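Local coordinates for A-adding tRNA nucleotidyltransferase (PDB 4WBY), which adds the terminal adenosine to the 3' CC end of tRNA, using ATP and releasing diphosphate, to complete the CCA terminus, at residues V67-F72 / G76-K81; F309-L314 / L340-E345; R1-P6 / D36-K41. All coordinates share one frame; numbering follows the deposited sequence. Where two conformers were deposited one is given.

How the contacts relate
The three contacts join parts of one chain by backbone pairing in one case and by apolar side-chain contacts in the other two. The chain is the C-terminal, nucleotidyltransferase piece of a longer protein. In sequence they follow one another as contact 3, contact 1, contact 2. Contact 1 is the hairpin at one edge of the head domain's mixed sheet; contact 3 sets the N-terminal run against helix 32-38, about 25 Å away between centres. Contact 2 packs helix 311-320 on helix 336-342 in the helical remainder, across the chain's centre and about 48 and 47 Å from contacts 1 and 3 (centre to centre). Helical packing thus stays remote from the ATP and magnesium sites.

Contact 1 of 3, residues V67-F72 / G76-K81; sequences VNVHPF and GTAHLK
H70 and H79 face each other as a hydrogen-bonded antiparallel pair. H70 N meets H79 O at 2.8 Å, while the return bond from H79 N to H70 O is slightly longer, at 3.0 Å. F72 and T77 form the next such pair, again unequal: F72 N lies 2.8 Å from T77 O, whereas T77 N approaches F72 O at 3.3 Å. G76 and T77 together oppose F72 in a G1 beta bulge, with the glycine taking the positive phi.

The face carrying F72 and H79 brings two rings together obliquely, their planes at 82°. CE2 of F72 comes 3.5 Å from ND1 of H79, and T77 OG1 sits 3.4 Å from CB of F72. With chi1 at -61°, CG of F72 stands anti to its carbonyl carbon, which carries the ring back along the hairpin to H79. The face of V69, A78 and L80 is aliphatic: V69 CG2 lies 4.0 Å from CB of A78, and V67 CG2 meets L80 CD1 nearby. At that end a water bridges the two segments, donating to N68 O and accepting from K81 N.

Helix 54-65 lies against this aliphatic face through A58 and A62, while strand 85-91 flanks 77-82 and supplies E88, whose carboxylate bonds to H79 NE2. Strand 69-72 is an outermost strand of the head-domain sheet. The H79 side chain lies about 6 Å from that of D47, an inferred magnesium ligand, and the bond from its NE2 to E88 limits how the imidazole can turn, leaving ND1 on the F72 side of the ring.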
loop_
_atom_site.group_PDB
_atom_site.type_symbol
_atom_site.label_atom_id
_atom_site.label_comp_id
_atom_site.label_asym_id
_atom_site.label_seq_id
_atom_site.Cartn_x
_atom_site.Cartn_y
_atom_site.Cartn_z
ATOM N N VAL A 67 22.804 19.197 6.499
ATOM C CA VAL A 67 21.698 18.868 5.594
ATOM C C VAL A 67 20.550 19.864 5.685
ATOM O O VAL A 67 20.372 20.537 6.702
ATOM C CB VAL A 67 21.133 17.441 5.853
ATOM C CG1 VAL A 67 22.215 16.392 5.609
ATOM C CG2 VAL A 67 20.520 17.318 7.260
ATOM N N ASN A 68 19.760 19.933 4.615
ATOM C CA ASN A 68 18.549 20.740 4.603
ATOM C C ASN A 68 17.543 20.161 5.592
ATOM O O ASN A 68 17.539 18.951 5.864
ATOM C CB ASN A 68 17.950 20.799 3.191
ATOM C CG ASN A 68 16.925 21.925 3.019
ATOM O OD1 ASN A 68 16.950 22.922 3.736
ATOM N ND2 ASN A 68 16.012 21.758 2.058
ATOM N N VAL A 69 16.707 21.030 6.145
ATOM C CA VAL A 69 15.623 20.588 7.005
ATOM C C VAL A 69 14.343 21.313 6.582
ATOM O O VAL A 69 14.380 22.469 6.135
ATOM C CB VAL A 69 15.961 20.820 8.506
ATOM C CG1 VAL A 69 16.400 22.254 8.754
ATOM C CG2 VAL A 69 14.790 20.429 9.402
ATOM N N HIS A 70 13.227 20.594 6.660
ATOM C CA HIS A 70 11.911 21.116 6.316
ATOM C C HIS A 70 11.045 21.252 7.548
ATOM O O HIS A 70 10.503 20.256 8.018
ATOM C CB HIS A 70 11.182 20.177 5.348
ATOM C CG HIS A 70 11.630 20.269 3.924
ATOM N ND1 HIS A 70 11.163 19.408 2.953
ATOM C CD2 HIS A 70 12.472 21.123 3.297
ATOM C CE1 HIS A 70 11.708 19.722 1.792
ATOM N NE2 HIS A 70 12.509 20.757 1.974
ATOM N N PRO A 71 10.900 22.477 8.068
ATOM C CA PRO A 71 10.065 22.698 9.253
ATOM C C PRO A 71 8.605 22.951 8.913
ATOM O O PRO A 71 8.283 23.526 7.867
ATOM C CB PRO A 71 10.686 23.945 9.883
ATOM C CG PRO A 71 11.187 24.719 8.707
ATOM C CD PRO A 71 11.636 23.693 7.679
ATOM N N PHE A 72 7.732 22.529 9.815
ATOM C CA PHE A 72 6.305 22.761 9.693
ATOM C C PHE A 72 5.762 23.239 11.035
ATOM O O PHE A 72 5.250 22.442 11.818
ATOM C CB PHE A 72 5.601 21.487 9.229
ATOM C CG PHE A 72 6.057 21.010 7.882
ATOM C CD1 PHE A 72 5.455 21.486 6.726
ATOM C CD2 PHE A 72 7.102 20.109 7.764
ATOM C CE1 PHE A 72 5.878 21.057 5.479
ATOM C CE2 PHE A 72 7.527 19.677 6.518
ATOM C CZ PHE A 72 6.914 20.153 5.377
ATOM N N GLY A 76 4.243 21.411 14.384
ATOM C CA GLY A 76 5.325 21.124 15.315
ATOM C C GLY A 76 6.228 19.993 14.847
ATOM O O GLY A 76 6.779 19.245 15.661
ATOM N N THR A 77 6.379 19.870 13.530
ATOM C CA THR A 77 7.148 18.782 12.943
ATOM C C THR A 77 8.241 19.287 12.023
ATOM O O THR A 77 8.161 20.394 11.496
ATOM C CB THR A 77 6.258 17.829 12.124
ATOM O OG1 THR A 77 5.702 18.541 11.008
ATOM C CG2 THR A 77 5.140 17.266 12.985
ATOM N N ALA A 78 9.257 18.459 11.821
ATOM C CA ALA A 78 10.307 18.751 10.847
ATOM C C ALA A 78 10.821 17.464 10.221
ATOM O O ALA A 78 10.825 16.414 10.855
ATOM C CB ALA A 78 11.453 19.521 11.499
ATOM N N HIS A 79 11.264 17.558 8.976
ATOM C CA HIS A 79 11.785 16.412 8.245
ATOM C C HIS A 79 13.163 16.725 7.695
ATOM O O HIS A 79 13.435 17.860 7.288
ATOM C CB HIS A 79 10.842 16.015 7.101
ATOM C CG HIS A 79 9.455 15.673 7.547
ATOM N ND1 HIS A 79 8.528 16.631 7.900
ATOM C CD2 HIS A 79 8.838 14.478 7.702
ATOM C CE1 HIS A 79 7.398 16.040 8.245
ATOM N NE2 HIS A 79 7.560 14.734 8.136
ATOM N N LEU A 80 14.040 15.726 7.714
ATOM C CA LEU A 80 15.355 15.842 7.089
ATOM C C LEU A 80 15.849 14.457 6.711
ATOM O O LEU A 80 15.303 13.445 7.154
ATOM C CB LEU A 80 16.360 16.544 8.010
ATOM C CG LEU A 80 16.598 15.865 9.356
ATOM C CD1 LEU A 80 18.042 16.003 9.809
ATOM C CD2 LEU A 80 15.673 16.461 10.403
ATOM N N LYS A 81 16.864 14.418 5.861
ATOM C CA LYS A 81 17.448 13.168 5.419
ATOM C C LYS A 81 18.943 13.213 5.702
ATOM O O LYS A 81 19.601 14.207 5.405
ATOM C CB LYS A 81 17.181 12.941 3.928
ATOM C CG LYS A 81 17.591 11.561 3.423
ATOM C CD LYS A 81 17.161 11.326 1.977
ATOM C CE LYS A 81 17.518 9.917 1.516
ATOM N NZ LYS A 81 17.045 9.631 0.130
HETATM O O HOH W 1 17.523 16.790 4.341
#

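Contact 2 of 3, residues F309-L314 / L340-E345; sequences FKLGSL and LLLMLE
L342 reaches across to both L311 and L314, and these aliphatic contacts carry most of the junction. Its two methyl groups divide the work: CD2 lies 3.7 Å from CD1 of L311, and CD1 lies 4.0 Å from CD2 of L314. The two meetings differ in direction, since the L311 and L342 side chains slide past each other pointing opposite ways, whereas L314 and L342 cross at about a right angle. On the first helix both leucines hold CG anti to the backbone N (chi1 -173° and 176°), and as residues three apart they present neighbouring methyls from one side of helix 311-320.

This is helix-to-helix packing in the all-helical part of the molecule, remote from the nucleotide and metal sites. F306 of helix 298-309 touches L311 and L314 alike, L334 touches L314 and L342, and I352 of helix 349-359 adds to the surroundings of L342, so all three leucines are buried.

The polar bonds stay within each segment. L314 N bonds to K310 O at 3.0 Å. In 340-345 the backbone bends through a type I beta turn from L342 to E345, in which E345 N bonds to L342 O at 3.0 Å.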
loop_
_atom_site.group_PDB
_atom_site.type_symbol
_atom_site.label_atom_id
_atom_site.label_comp_id
_atom_site.label_asym_id
_atom_site.label_seq_id
_atom_site.Cartn_x
_atom_site.Cartn_y
_atom_site.Cartn_z
ATOM N N PHE A 309 -15.191 -1.128 -22.758
ATOM C CA PHE A 309 -15.617 -0.919 -24.145
ATOM C C PHE A 309 -15.092 -1.926 -25.157
ATOM O O PHE A 309 -15.812 -2.314 -26.093
ATOM C CB PHE A 309 -15.190 0.474 -24.602
ATOM C CG PHE A 309 -16.063 1.570 -24.092
ATOM C CD1 PHE A 309 -15.836 2.133 -22.847
ATOM C CD2 PHE A 309 -17.114 2.046 -24.864
ATOM C CE1 PHE A 309 -16.644 3.150 -22.372
ATOM C CE2 PHE A 309 -17.931 3.049 -24.397
ATOM C CZ PHE A 309 -17.695 3.610 -23.150
ATOM N N LYS A 310 -13.840 -2.330 -25.008
ATOM C CA LYS A 310 -13.136 -3.002 -26.092
ATOM C C LYS A 310 -12.767 -4.444 -25.793
ATOM O O LYS A 310 -12.532 -5.222 -26.706
ATOM C CB LYS A 310 -11.862 -2.221 -26.456
ATOM C CG LYS A 310 -12.129 -0.779 -26.854
ATOM C CD LYS A 310 -10.900 -0.128 -27.459
ATOM C CE LYS A 310 -11.218 1.272 -27.962
ATOM N NZ LYS A 310 -12.331 1.263 -28.951
ATOM N N LEU A 311 -12.717 -4.812 -24.520
ATOM C CA LEU A 311 -12.192 -6.118 -24.161
ATOM C C LEU A 311 -13.104 -7.251 -24.633
ATOM O O LEU A 311 -12.623 -8.321 -24.993
ATOM C CB LEU A 311 -11.963 -6.187 -22.644
ATOM C CG LEU A 311 -11.252 -7.412 -22.063
ATOM C CD1 LEU A 311 -9.849 -7.538 -22.623
ATOM C CD2 LEU A 311 -11.208 -7.349 -20.538
ATOM N N GLY A 312 -14.414 -7.012 -24.655
ATOM C CA GLY A 312 -15.351 -8.011 -25.135
ATOM C C GLY A 312 -15.046 -8.400 -26.568
ATOM O O GLY A 312 -14.916 -9.580 -26.892
ATOM N N SER A 313 -14.913 -7.401 -27.432
ATOM C CA SER A 313 -14.614 -7.660 -28.832
ATOM C C SER A 313 -13.234 -8.292 -28.971
ATOM O O SER A 313 -13.040 -9.207 -29.767
ATOM C CB SER A 313 -14.694 -6.370 -29.641
ATOM O OG SER A 313 -14.315 -6.604 -30.982
ATOM N N LEU A 314 -12.277 -7.818 -28.178
ATOM C CA LEU A 314 -10.910 -8.312 -28.292
ATOM C C LEU A 314 -10.824 -9.781 -27.898
ATOM O O LEU A 314 -10.127 -10.554 -28.544
ATOM C CB LEU A 314 -9.954 -7.482 -27.437
ATOM C CG LEU A 314 -8.513 -8.001 -27.421
ATOM C CD1 LEU A 314 -7.875 -7.907 -28.802
ATOM C CD2 LEU A 314 -7.692 -7.245 -26.385
ATOM N N LEU A 340 -2.493 -9.279 -18.688
ATOM C CA LEU A 340 -2.719 -10.073 -17.486
ATOM C C LEU A 340 -4.218 -10.308 -17.276
ATOM O O LEU A 340 -4.631 -11.397 -16.874
ATOM C CB LEU A 340 -2.076 -9.400 -16.273
ATOM C CG LEU A 340 -0.558 -9.233 -16.413
ATOM C CD1 LEU A 340 0.079 -8.651 -15.158
ATOM C CD2 LEU A 340 0.108 -10.545 -16.802
ATOM N N LEU A 341 -5.036 -9.309 -17.596
ATOM C CA LEU A 341 -6.487 -9.467 -17.522
ATOM C C LEU A 341 -6.970 -10.553 -18.487
ATOM O O LEU A 341 -7.838 -11.362 -18.147
ATOM C CB LEU A 341 -7.184 -8.138 -17.817
ATOM C CG LEU A 341 -7.907 -7.415 -16.676
ATOM C CD1 LEU A 341 -7.294 -7.705 -15.310
ATOM C CD2 LEU A 341 -7.949 -5.920 -16.949
ATOM N N LEU A 342 -6.392 -10.577 -19.685
ATOM C CA LEU A 342 -6.746 -11.574 -20.688
ATOM C C LEU A 342 -6.406 -12.982 -20.210
ATOM O O LEU A 342 -7.071 -13.945 -20.588
ATOM C CB LEU A 342 -6.042 -11.274 -22.021
ATOM C CG LEU A 342 -6.672 -10.136 -22.837
ATOM C CD1 LEU A 342 -5.701 -9.627 -23.885
ATOM C CD2 LEU A 342 -7.976 -10.570 -23.502
ATOM N N MET A 343 -5.386 -13.098 -19.363
ATOM C CA MET A 343 -4.995 -14.402 -18.840
ATOM C C MET A 343 -5.985 -14.970 -17.827
ATOM O O MET A 343 -5.849 -16.117 -17.414
ATOM C CB MET A 343 -3.608 -14.324 -18.218
ATOM C CG MET A 343 -2.521 -14.170 -19.261
ATOM S SD MET A 343 -0.868 -14.153 -18.561
ATOM C CE MET A 343 -0.787 -15.776 -17.813
ATOM N N LEU A 344 -6.975 -14.175 -17.436
ATOM C CA LEU A 344 -8.069 -14.670 -16.600
ATOM C C LEU A 344 -9.066 -15.485 -17.416
ATOM O O LEU A 344 -9.922 -16.168 -16.854
ATOM C CB LEU A 344 -8.793 -13.513 -15.913
ATOM C CG LEU A 344 -7.900 -12.651 -15.024
ATOM C CD1 LEU A 344 -8.661 -11.452 -14.475
ATOM C CD2 LEU A 344 -7.332 -13.492 -13.886
ATOM N N GLU A 345 -8.968 -15.388 -18.738
ATOM C CA GLU A 345 -9.788 -16.198 -19.627
ATOM C C GLU A 345 -9.021 -17.464 -19.972
ATOM O O GLU A 345 -8.021 -17.410 -20.685
ATOM C CB GLU A 345 -10.144 -15.430 -20.899
ATOM C CG GLU A 345 -10.612 -14.005 -20.657
ATOM C CD GLU A 345 -11.947 -13.947 -19.956
ATOM O OE1 GLU A 345 -12.764 -14.868 -20.167
ATOM O OE2 GLU A 345 -12.179 -12.983 -19.197
#

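Contact 3 of 3, residues R1-P6 / D36-K41; sequences RKIKVP and DILLGK. With SO4 (sulfate ion), chain C.
The end of helix 32-38, whose first residues belong to the ATP-binding set, receives the N-terminal run of the chain through two apolar meetings, P6 on I37 and I3 on L38. The pyrrolidine of P6 and the branched chain of I37 cross at about a right angle: CG of the proline lies 3.9 Å from CG1 of I37, and CD of the proline is just as far from CD1 of I37. I3 CG2 touches L38 CD2 more loosely, at 4.5 Å. With an alanine at I37, CG1, CG2 and CD1 are gone, and P6 is likely to lose the surface it rests on, opening a gap beside I127.

A Schellman motif ends the helix here, with K41 N bonding to D36 O and G40 N to I37 O, and the positive phi of G40 turning the chain away. I127 of strand 126-128 in the mixed sheet touches both I3 and I37, while L147 of helix 143-149 touches L38.

Farther out, R1 holds a sulfate, probably from the crystallisation liquor, at the edge of its guanidinium and in its plane. NE donates to O4 at 2.7 Å and NH2 to O2 at 2.9 Å, both nearly straight. The chain, extended from CG to NE, carries the group out to the anion.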
loop_
_atom_site.group_PDB
_atom_site.type_symbol
_atom_site.label_atom_id
_atom_site.label_comp_id
_atom_site.label_asym_id
_atom_site.label_seq_id
_atom_site.Cartn_x
_atom_site.Cartn_y
_atom_site.Cartn_z
ATOM N N ARG A 1 11.724 -3.517 29.605
ATOM C CA ARG A 1 12.501 -4.267 28.625
ATOM C C ARG A 1 13.317 -3.321 27.760
ATOM O O ARG A 1 12.915 -2.178 27.534
ATOM C CB ARG A 1 11.586 -5.120 27.733
ATOM C CG ARG A 1 10.650 -6.046 28.479
ATOM C CD ARG A 1 9.885 -6.936 27.516
ATOM N NE ARG A 1 8.858 -7.698 28.218
ATOM C CZ ARG A 1 9.110 -8.787 28.936
ATOM N NH1 ARG A 1 10.356 -9.243 29.015
ATOM N NH2 ARG A 1 8.122 -9.422 29.566
ATOM N N LYS A 2 14.460 -3.800 27.280
ATOM C CA LYS A 2 15.273 -3.023 26.352
ATOM C C LYS A 2 15.515 -3.769 25.046
ATOM O O LYS A 2 15.583 -4.995 25.009
ATOM C CB LYS A 2 16.621 -2.656 26.980
ATOM C CG LYS A 2 16.506 -1.673 28.130
ATOM C CD LYS A 2 17.872 -1.237 28.622
ATOM C CE LYS A 2 17.758 -0.131 29.654
ATOM N NZ LYS A 2 19.077 0.182 30.264
ATOM N N ILE A 3 15.661 -3.020 23.967
ATOM C CA ILE A 3 16.172 -3.624 22.747
ATOM C C ILE A 3 17.442 -2.922 22.314
ATOM O O ILE A 3 17.718 -1.809 22.745
ATOM C CB ILE A 3 15.156 -3.590 21.592
ATOM C CG1 ILE A 3 14.190 -2.419 21.744
ATOM C CG2 ILE A 3 14.402 -4.899 21.498
ATOM C CD1 ILE A 3 14.815 -1.104 21.434
ATOM N N LYS A 4 18.215 -3.579 21.461
ATOM C CA LYS A 4 19.297 -2.887 20.787
ATOM C C LYS A 4 18.706 -2.148 19.597
ATOM O O LYS A 4 17.856 -2.668 18.872
ATOM C CB LYS A 4 20.399 -3.854 20.345
ATOM C CG LYS A 4 21.053 -4.608 21.490
ATOM C CD LYS A 4 21.731 -3.669 22.473
ATOM C CE LYS A 4 22.280 -4.433 23.669
ATOM N NZ LYS A 4 23.166 -5.555 23.253
ATOM N N VAL A 5 19.145 -0.915 19.422
ATOM C CA VAL A 5 18.733 -0.120 18.283
ATOM C C VAL A 5 19.430 -0.691 17.041
ATOM O O VAL A 5 20.609 -1.043 17.101
ATOM C CB VAL A 5 19.083 1.369 18.514
ATOM C CG1 VAL A 5 18.754 2.210 17.305
ATOM C CG2 VAL A 5 18.358 1.889 19.756
ATOM N N PRO A 6 18.702 -0.820 15.918
ATOM C CA PRO A 6 19.348 -1.336 14.706
ATOM C C PRO A 6 20.620 -0.579 14.353
ATOM O O PRO A 6 20.686 0.637 14.545
ATOM C CB PRO A 6 18.280 -1.134 13.632
ATOM C CG PRO A 6 16.996 -1.280 14.390
ATOM C CD PRO A 6 17.253 -0.628 15.725
ATOM N N ASP A 36 7.999 -2.151 13.263
ATOM C CA ASP A 36 8.785 -2.803 12.227
ATOM C C ASP A 36 10.153 -3.271 12.741
ATOM O O ASP A 36 10.651 -4.311 12.316
ATOM C CB ASP A 36 8.935 -1.875 11.018
ATOM C CG ASP A 36 7.639 -1.767 10.219
ATOM O OD1 ASP A 36 6.734 -2.600 10.457
ATOM O OD2 ASP A 36 7.518 -0.863 9.370
ATOM N N ILE A 37 10.751 -2.530 13.669
ATOM C CA ILE A 37 11.977 -2.997 14.306
ATOM C C ILE A 37 11.712 -4.300 15.066
ATOM O O ILE A 37 12.483 -5.258 14.970
ATOM C CB ILE A 37 12.561 -1.935 15.252
ATOM C CG1 ILE A 37 13.114 -0.762 14.440
ATOM C CG2 ILE A 37 13.641 -2.530 16.149
ATOM C CD1 ILE A 37 13.488 0.436 15.287
ATOM N N LEU A 38 10.607 -4.349 15.802
ATOM C CA LEU A 38 10.245 -5.578 16.523
ATOM C C LEU A 38 9.911 -6.727 15.573
ATOM O O LEU A 38 10.054 -7.888 15.946
ATOM C CB LEU A 38 9.070 -5.330 17.467
ATOM C CG LEU A 38 9.427 -4.463 18.675
ATOM C CD1 LEU A 38 8.157 -3.981 19.383
ATOM C CD2 LEU A 38 10.325 -5.231 19.641
ATOM N N LEU A 39 9.473 -6.411 14.356
ATOM C CA LEU A 39 9.195 -7.449 13.369
ATOM C C LEU A 39 10.443 -7.815 12.559
ATOM O O LEU A 39 10.356 -8.572 11.593
ATOM C CB LEU A 39 8.069 -7.012 12.422
ATOM C CG LEU A 39 6.677 -6.790 13.018
ATOM C CD1 LEU A 39 5.735 -6.164 11.976
ATOM C CD2 LEU A 39 6.100 -8.080 13.557
ATOM N N GLY A 40 11.602 -7.291 12.946
ATOM C CA GLY A 40 12.845 -7.699 12.315
ATOM C C GLY A 40 13.068 -7.144 10.922
ATOM O O GLY A 40 13.836 -7.707 10.137
ATOM N N LYS A 41 12.415 -6.028 10.617
ATOM C CA LYS A 41 12.524 -5.415 9.300
ATOM C C LYS A 41 13.623 -4.368 9.269
ATOM O O LYS A 41 13.874 -3.685 10.265
ATOM C CB LYS A 41 11.191 -4.786 8.905
ATOM C CG LYS A 41 10.082 -5.824 8.756
ATOM C CD LYS A 41 8.694 -5.204 8.762
ATOM C CE LYS A 41 8.483 -4.275 7.593
ATOM N NZ LYS A 41 8.413 -5.025 6.312
HETATM S S SO4 C . 5.078 -7.340 28.703
HETATM O O1 SO4 C . 3.959 -7.723 27.841
HETATM O O2 SO4 C . 5.412 -8.452 29.587
HETATM O O3 SO4 C . 4.679 -6.176 29.488
HETATM O O4 SO4 C . 6.234 -7.006 27.865
#